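PDB 6D2S: HTH-type transcriptional regulator PrpR from Mycobacterium tuberculosis, which regulates transcription of the genes for short-chain fatty acid catabolism, including the glyoxylate and methylcitrate cycles, and is needed for assimilating cholesterol-derived propionate. Local coordinates for residues F10-R14 / I107-D111; D20-A24 / Q100-I104. All blocks are in the same frame, centred on the assembly; numbering follows the deposited sequence.

From the N terminus the chain runs through helix 3-13, turns, and enters helix 19-31; both helices later meet helix 101-109. Interaction 1 closes the longer loop, bringing residues 10-14 to 107-111 across 92 intervening residues. Interaction 2 (20-24 with 100-104) lies wholly within that span and closes a shorter loop of 75 residues, which includes the three-stranded mixed sheet. The first helix thus meets the C-terminal end of helix 101-109 and the second its N-terminal end. The contact centres are about 13 Å apart, and Ile-107 CD1 joins them by packing 3.7 Å from Leu-21 CG. Helix 116-135 lies against both, with Leu-126 touching Ile-107 and Leu-21.

Interaction 1 (F10-R14 / I107-D111); sequences FFYDR and IVATD. With CA (calcium ion), chain B.
Two helix C-termini meet here: the last turn of helix 3-13 and the end of helix 101-109, the latter within the IrrE N-terminal-like region of PrpR. Phe-10 to Tyr-12, Ile-107 and Val-108 are helical; Arg-14, Thr-110 and Asp-111 are not. The nearest CA atoms, those of Phe-10 and Asp-111, are 7.1 Å apart. Phe-10, chi1 t, brings its ring edge to Ile-107, CZ to CG2 3.6 Å, and to the Asp-111 carboxylate, CD1 to OD2 3.5 Å; Leu-114 also touches this ring. Arg-14 (chi1 m, chi2 and chi3 t) turns back over its own helix end, NH1 donating to Phe-10 O at 2.9 Å. Asp-13 chelates a calcium ion through OD1 (2.4 Å) and OD2 (2.5 Å), a site shared with Asp-9, and one water links Asp-13 OD2, Arg-14 NH1 and, weakly, Asp-111 OD2. Thr-110, chi1 p, relays the contact: its OG1 accepts from Arg-14 NH2 at 2.8 Å and donates to Ile-107 O at 2.6 Å.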
ATOM      1  N   PHE A  10       0.545   3.049  15.994  1.00 14.90           N
ATOM      2  CA  PHE A  10       0.639   4.397  15.438  1.00 14.88           C
ATOM      3  C   PHE A  10      -0.339   4.575  14.275  1.00 16.38           C
ATOM      4  O   PHE A  10      -1.087   5.562  14.208  1.00 13.35           O
ATOM      5  CB  PHE A  10       2.081   4.663  14.991  1.00 14.32           C
ATOM      6  CG  PHE A  10       2.288   6.015  14.368  1.00 15.28           C
ATOM      7  CD1 PHE A  10       2.688   7.092  15.141  1.00 18.12           C
ATOM      8  CD2 PHE A  10       2.088   6.206  13.004  1.00 19.14           C
ATOM      9  CE1 PHE A  10       2.878   8.344  14.565  1.00 23.19           C
ATOM     10  CE2 PHE A  10       2.270   7.459  12.424  1.00 21.07           C
ATOM     11  CZ  PHE A  10       2.661   8.523  13.203  1.00 22.20           C
ATOM     12  N   PHE A  11      -0.353   3.623  13.347  1.00 15.04           N
ATOM     13  CA  PHE A  11      -1.285   3.749  12.234  1.00 16.88           C
ATOM     14  C   PHE A  11      -2.723   3.483  12.681  1.00 13.31           C
ATOM     15  O   PHE A  11      -3.646   4.166  12.219  1.00 15.98           O
ATOM     16  CB  PHE A  11      -0.868   2.836  11.084  1.00 14.53           C
ATOM     17  CG  PHE A  11       0.261   3.407  10.242  1.00 15.17           C
ATOM     18  CD1 PHE A  11      -0.006   4.290   9.205  1.00 19.93           C
ATOM     19  CD2 PHE A  11       1.585   3.075  10.512  1.00 17.30           C
ATOM     20  CE1 PHE A  11       1.040   4.819   8.433  1.00 18.90           C
ATOM     21  CE2 PHE A  11       2.626   3.604   9.761  1.00 18.11           C
ATOM     22  CZ  PHE A  11       2.349   4.477   8.715  1.00 19.46           C
ATOM     23  N   TYR A  12      -2.928   2.534  13.600  1.00 15.83           N
ATOM     24  CA  TYR A  12      -4.278   2.243  14.091  1.00 17.42           C
ATOM     25  C   TYR A  12      -4.928   3.486  14.690  1.00 19.65           C
ATOM     26  O   TYR A  12      -6.103   3.790  14.423  1.00 15.60           O
ATOM     27  CB  TYR A  12      -4.244   1.128  15.139  1.00 18.56           C
ATOM     28  CG  TYR A  12      -5.601   0.885  15.754  1.00 17.80           C
ATOM     29  CD1 TYR A  12      -6.560   0.138  15.071  1.00 21.34           C
ATOM     30  CD2 TYR A  12      -5.954   1.438  16.978  1.00 16.47           C
ATOM     31  CE1 TYR A  12      -7.823  -0.082  15.597  1.00 20.83           C
ATOM     32  CE2 TYR A  12      -7.232   1.219  17.513  1.00 18.56           C
ATOM     33  CZ  TYR A  12      -8.155   0.461  16.809  1.00 19.39           C
ATOM     34  OH  TYR A  12      -9.421   0.245  17.325  1.00 20.79           O
ATOM     35  N   ASP A  13      -4.183   4.192  15.540  1.00 14.96           N
ATOM     36  CA  ASP A  13      -4.692   5.389  16.201  1.00 16.47           C
ATOM     37  C   ASP A  13      -5.051   6.478  15.215  1.00 16.47           C
ATOM     38  O   ASP A  13      -5.809   7.391  15.562  1.00 19.13           O
ATOM     39  CB  ASP A  13      -3.648   5.931  17.179  1.00 17.77           C
ATOM     40  CG  ASP A  13      -3.491   5.050  18.388  1.00 20.41           C
ATOM     41  OD1 ASP A  13      -4.367   4.183  18.579  1.00 15.65           O
ATOM     42  OD2 ASP A  13      -2.494   5.206  19.134  1.00 18.04           O
ATOM     43  N   ARG A  14      -4.504   6.418  14.003  1.00 13.66           N
ATOM     44  CA  ARG A  14      -4.778   7.416  12.985  1.00 12.53           C
ATOM     45  C   ARG A  14      -5.730   6.892  11.911  1.00 16.02           C
ATOM     46  O   ARG A  14      -5.827   7.492  10.837  1.00 16.89           O
ATOM     47  CB  ARG A  14      -3.456   7.910  12.386  1.00 13.80           C
ATOM     48  CG  ARG A  14      -2.673   8.818  13.374  1.00 14.38           C
ATOM     49  CD  ARG A  14      -1.142   8.855  13.171  1.00 17.28           C
ATOM     50  NE  ARG A  14      -0.525   9.643  14.254  1.00 20.45           N
ATOM     51  CZ  ARG A  14      -0.352   9.194  15.496  1.00 20.49           C
ATOM     52  NH1 ARG A  14      -0.725   7.957  15.810  1.00 16.92           N
ATOM     53  NH2 ARG A  14       0.173   9.972  16.438  1.00 17.92           N
ATOM     54  N   ILE A 107       5.053  14.279  11.990  1.00 13.06           N
ATOM     55  CA  ILE A 107       3.992  13.296  12.192  1.00 13.83           C
ATOM     56  C   ILE A 107       4.430  12.239  13.205  1.00 18.49           C
ATOM     57  O   ILE A 107       3.690  11.902  14.139  1.00 16.89           O
ATOM     58  CB  ILE A 107       3.593  12.668  10.844  1.00 16.02           C
ATOM     59  CG1 ILE A 107       2.894  13.705   9.957  1.00 17.18           C
ATOM     60  CG2 ILE A 107       2.683  11.461  11.066  1.00 15.70           C
ATOM     61  CD1 ILE A 107       2.900  13.342   8.469  1.00 15.18           C
ATOM     62  N   VAL A 108       5.645  11.706  13.039  1.00 15.31           N
ATOM     63  CA  VAL A 108       6.166  10.718  13.986  1.00 14.84           C
ATOM     64  C   VAL A 108       6.165  11.284  15.396  1.00 21.39           C
ATOM     65  O   VAL A 108       5.881  10.574  16.374  1.00 21.10           O
ATOM     66  CB  VAL A 108       7.581  10.271  13.565  1.00 15.26           C
ATOM     67  CG1 VAL A 108       8.220   9.415  14.655  1.00 20.84           C
ATOM     68  CG2 VAL A 108       7.547   9.533  12.240  1.00 14.83           C
ATOM     69  N   ALA A 109       6.480  12.572  15.525  1.00 18.54           N
ATOM     70  CA  ALA A 109       6.624  13.185  16.837  1.00 24.28           C
ATOM     71  C   ALA A 109       5.300  13.282  17.586  1.00 26.05           C
ATOM     72  O   ALA A 109       5.311  13.470  18.810  1.00 27.68           O
ATOM     73  CB  ALA A 109       7.266  14.566  16.692  1.00 22.61           C
ATOM     74  N   THR A 110       4.164  13.143  16.898  1.00 21.44           N
ATOM     75  CA  THR A 110       2.889  13.198  17.608  1.00 23.62           C
ATOM     76  C   THR A 110       2.636  11.968  18.475  1.00 25.83           C
ATOM     77  O   THR A 110       1.681  11.981  19.253  1.00 29.11           O
ATOM     78  CB  THR A 110       1.710  13.372  16.637  1.00 22.92           C
ATOM     79  OG1 THR A 110       1.623  12.241  15.760  1.00 23.25           O
ATOM     80  CG2 THR A 110       1.864  14.648  15.807  1.00 26.80           C
ATOM     81  N   ASP A 111       3.433  10.906  18.352  1.00 21.02           N
ATOM     82  CA  ASP A 111       3.311   9.730  19.221  1.00 20.96           C
ATOM     83  C   ASP A 111       4.444   9.802  20.247  1.00 23.21           C
ATOM     84  O   ASP A 111       5.576   9.411  19.956  1.00 27.21           O
ATOM     85  CB  ASP A 111       3.365   8.442  18.403  1.00 20.52           C
ATOM     86  CG  ASP A 111       2.839   7.237  19.167  1.00 29.38           C
ATOM     87  OD1 ASP A 111       2.744   7.320  20.405  1.00 30.08           O
ATOM     88  OD2 ASP A 111       2.535   6.197  18.542  1.00 29.82           O
TER
HETATM   89 CA    CA B 501      -3.295   3.335  20.558  0.50 14.99          CA
HETATM   90  O   HOH W   1      -0.132   6.254  18.396  1.00 24.43           O
HETATM   91  O   HOH W   2      -0.601  12.406  13.378  1.00 31.78           O

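Interaction 2 (D20-A24 / Q100-I104); sequences DLDMA and QSDLI. With NA (sodium ion), chain F.
Helix-to-helix packing joins the first turns of helix 19-31 to the start of helix 101-109. Residues 20-24 are helical throughout, with Ala-24 N bonded to Asp-20 O at 3.0 Å. Gln-100 (phi/psi -122/24) leaves helical geometry after helix 84-99 and takes the N-cap position of the next helix, whose first turn is closed by Ile-104 N to Gln-100 O at 2.8 Å. Leu-21 and Leu-103 set the register, their CA atoms 7.7 Å apart.

The apolar contacts centre on these two leucines. Leu-103 (chi1 t, chi2 p) points toward the opposing helix; Leu-21 (chi1 m, chi2 t) starts sideways but swings its end inward, so that the CD2 atoms of Leu-21 and Leu-103 meet at 3.8 Å. Leu-21 CD2 also reaches Ile-104 CG1 at 4.1 Å, while Ala-24 CB lies 4.4 Å from Leu-103 CD2. Leu-126 and Phe-130 of helix 116-135 cover Leu-21 further.

Polar groups take part through van der Waals contact. Leu-103 CD2 lies 3.9 Å from Asp-20 O, and Leu-103 CD1 lies 4.0 Å from Asp-20 CB. Gln-100, chi1 and chi2 both m, folds its amide toward the facing helix, placing OE1 3.8 Å from Ala-24 CB.

Ion binding occurs at the margin: Asp-20 OD2 holds a sodium ion at 2.3 Å, with a water oxygen 3.0 Å from the ion. No hydrogen bond crosses between the segments, so within them the contact rests on van der Waals packing, largely of aliphatic side chains, while the Asp-20 carboxylate turns its charge to the metal.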
ATOM      1  N   ASP A  20      -1.964  14.696   6.354  1.00 15.43           N
ATOM      2  CA  ASP A  20      -1.041  15.677   5.790  1.00 15.95           C
ATOM      3  C   ASP A  20      -0.178  15.075   4.690  1.00 14.84           C
ATOM      4  O   ASP A  20       0.146  15.758   3.711  1.00 15.92           O
ATOM      5  CB  ASP A  20      -0.158  16.278   6.888  1.00 21.81           C
ATOM      6  CG  ASP A  20      -0.944  17.126   7.867  1.00 34.43           C
ATOM      7  OD1 ASP A  20      -1.907  17.799   7.441  1.00 39.17           O
ATOM      8  OD2 ASP A  20      -0.608  17.104   9.069  1.00 39.82           O
ATOM      9  N   LEU A  21       0.239  13.810   4.846  1.00 12.96           N
ATOM     10  CA  LEU A  21       1.038  13.162   3.811  1.00 15.04           C
ATOM     11  C   LEU A  21       0.189  12.777   2.616  1.00 14.70           C
ATOM     12  O   LEU A  21       0.638  12.875   1.470  1.00 14.60           O
ATOM     13  CB  LEU A  21       1.714  11.907   4.352  1.00 17.67           C
ATOM     14  CG  LEU A  21       3.057  11.997   5.038  1.00 24.33           C
ATOM     15  CD1 LEU A  21       3.496  10.556   5.342  1.00 20.02           C
ATOM     16  CD2 LEU A  21       4.066  12.740   4.163  1.00 17.61           C
ATOM     17  N   ASP A  22      -1.026  12.283   2.876  1.00 11.76           N
ATOM     18  CA  ASP A  22      -1.929  11.925   1.794  1.00 10.68           C
ATOM     19  C   ASP A  22      -2.231  13.148   0.932  1.00 13.69           C
ATOM     20  O   ASP A  22      -2.175  13.086  -0.302  1.00 12.50           O
ATOM     21  CB  ASP A  22      -3.208  11.318   2.380  1.00 11.99           C
ATOM     22  CG  ASP A  22      -3.832  10.274   1.470  1.00 14.35           C
ATOM     23  OD1 ASP A  22      -4.261  10.647   0.362  1.00 14.80           O
ATOM     24  OD2 ASP A  22      -3.873   9.087   1.859  1.00 13.55           O
ATOM     25  N   MET A  23      -2.547  14.277   1.574  1.00 11.31           N
ATOM     26  CA  MET A  23      -2.825  15.511   0.839  1.00 13.81           C
ATOM     27  C   MET A  23      -1.582  16.051   0.145  1.00 16.13           C
ATOM     28  O   MET A  23      -1.673  16.591  -0.965  1.00 16.49           O
ATOM     29  CB  MET A  23      -3.393  16.567   1.794  1.00 16.37           C
ATOM     30  CG  MET A  23      -4.738  16.208   2.372  1.00 17.60           C
ATOM     31  SD  MET A  23      -6.036  16.436   1.129  1.00 21.87           S
ATOM     32  CE  MET A  23      -6.145  18.228   1.057  1.00 27.40           C
ATOM     33  N   ALA A  24      -0.411  15.947   0.787  1.00 15.76           N
ATOM     34  CA  ALA A  24       0.804  16.434   0.138  1.00 15.72           C
ATOM     35  C   ALA A  24       1.088  15.656  -1.143  1.00 13.62           C
ATOM     36  O   ALA A  24       1.455  16.242  -2.166  1.00 15.98           O
ATOM     37  CB  ALA A  24       1.993  16.351   1.094  1.00 16.80           C
ATOM     38  N   GLN A 100       9.848  15.392   1.981  1.00 17.61           N
ATOM     39  CA  GLN A 100       8.844  15.465   3.035  1.00 16.63           C
ATOM     40  C   GLN A 100       9.433  15.060   4.381  1.00 16.23           C
ATOM     41  O   GLN A 100       8.697  14.634   5.269  1.00 16.34           O
ATOM     42  CB  GLN A 100       7.637  14.578   2.712  1.00 20.63           C
ATOM     43  CG  GLN A 100       7.008  14.840   1.356  1.00 20.55           C
ATOM     44  CD  GLN A 100       6.132  16.072   1.345  1.00 26.55           C
ATOM     45  OE1 GLN A 100       5.564  16.454   2.366  1.00 29.70           O
ATOM     46  NE2 GLN A 100       6.018  16.701   0.186  1.00 30.17           N
ATOM     47  N   SER A 101      10.754  15.186   4.532  1.00 16.33           N
ATOM     48  CA  SER A 101      11.433  14.713   5.736  1.00 20.50           C
ATOM     49  C   SER A 101      10.944  15.442   6.986  1.00 21.32           C
ATOM     50  O   SER A 101      10.696  14.816   8.025  1.00 17.65           O
ATOM     51  CB  SER A 101      12.944  14.889   5.564  1.00 25.70           C
ATOM     52  OG  SER A 101      13.653  14.228   6.588  1.00 29.17           O
ATOM     53  N   ASP A 102      10.831  16.774   6.919  1.00 20.69           N
ATOM     54  CA  ASP A 102      10.369  17.535   8.078  1.00 22.76           C
ATOM     55  C   ASP A 102       8.927  17.188   8.424  1.00 23.41           C
ATOM     56  O   ASP A 102       8.573  17.064   9.604  1.00 18.67           O
ATOM     57  CB  ASP A 102      10.491  19.036   7.819  1.00 28.64           C
ATOM     58  CG  ASP A 102      11.923  19.541   7.890  1.00 37.46           C
ATOM     59  OD1 ASP A 102      12.847  18.758   8.198  1.00 37.22           O
ATOM     60  OD2 ASP A 102      12.117  20.749   7.639  1.00 43.82           O
ATOM     61  N   LEU A 103       8.075  17.040   7.406  1.00 18.97           N
ATOM     62  CA  LEU A 103       6.690  16.658   7.648  1.00 16.41           C
ATOM     63  C   LEU A 103       6.610  15.275   8.289  1.00 16.39           C
ATOM     64  O   LEU A 103       5.881  15.068   9.265  1.00 17.59           O
ATOM     65  CB  LEU A 103       5.897  16.694   6.336  1.00 15.30           C
ATOM     66  CG  LEU A 103       4.428  16.266   6.443  1.00 18.47           C
ATOM     67  CD1 LEU A 103       3.695  17.042   7.538  1.00 19.18           C
ATOM     68  CD2 LEU A 103       3.694  16.419   5.102  1.00 19.71           C
ATOM     69  N   ILE A 104       7.346  14.306   7.742  1.00 14.75           N
ATOM     70  CA  ILE A 104       7.354  12.971   8.340  1.00 16.15           C
ATOM     71  C   ILE A 104       7.820  13.038   9.795  1.00 15.88           C
ATOM     72  O   ILE A 104       7.203  12.442  10.692  1.00 14.81           O
ATOM     73  CB  ILE A 104       8.214  12.014   7.494  1.00 14.95           C
ATOM     74  CG1 ILE A 104       7.473  11.672   6.196  1.00 12.22           C
ATOM     75  CG2 ILE A 104       8.538  10.739   8.268  1.00 16.90           C
ATOM     76  CD1 ILE A 104       8.322  10.861   5.207  1.00 17.28           C
TER
HETATM   77 NA    NA F 505      -1.406  18.654  10.581  1.00 43.73          NA
HETATM   78  O   HOH W   3      -0.745  16.087  11.957  1.00 53.14           O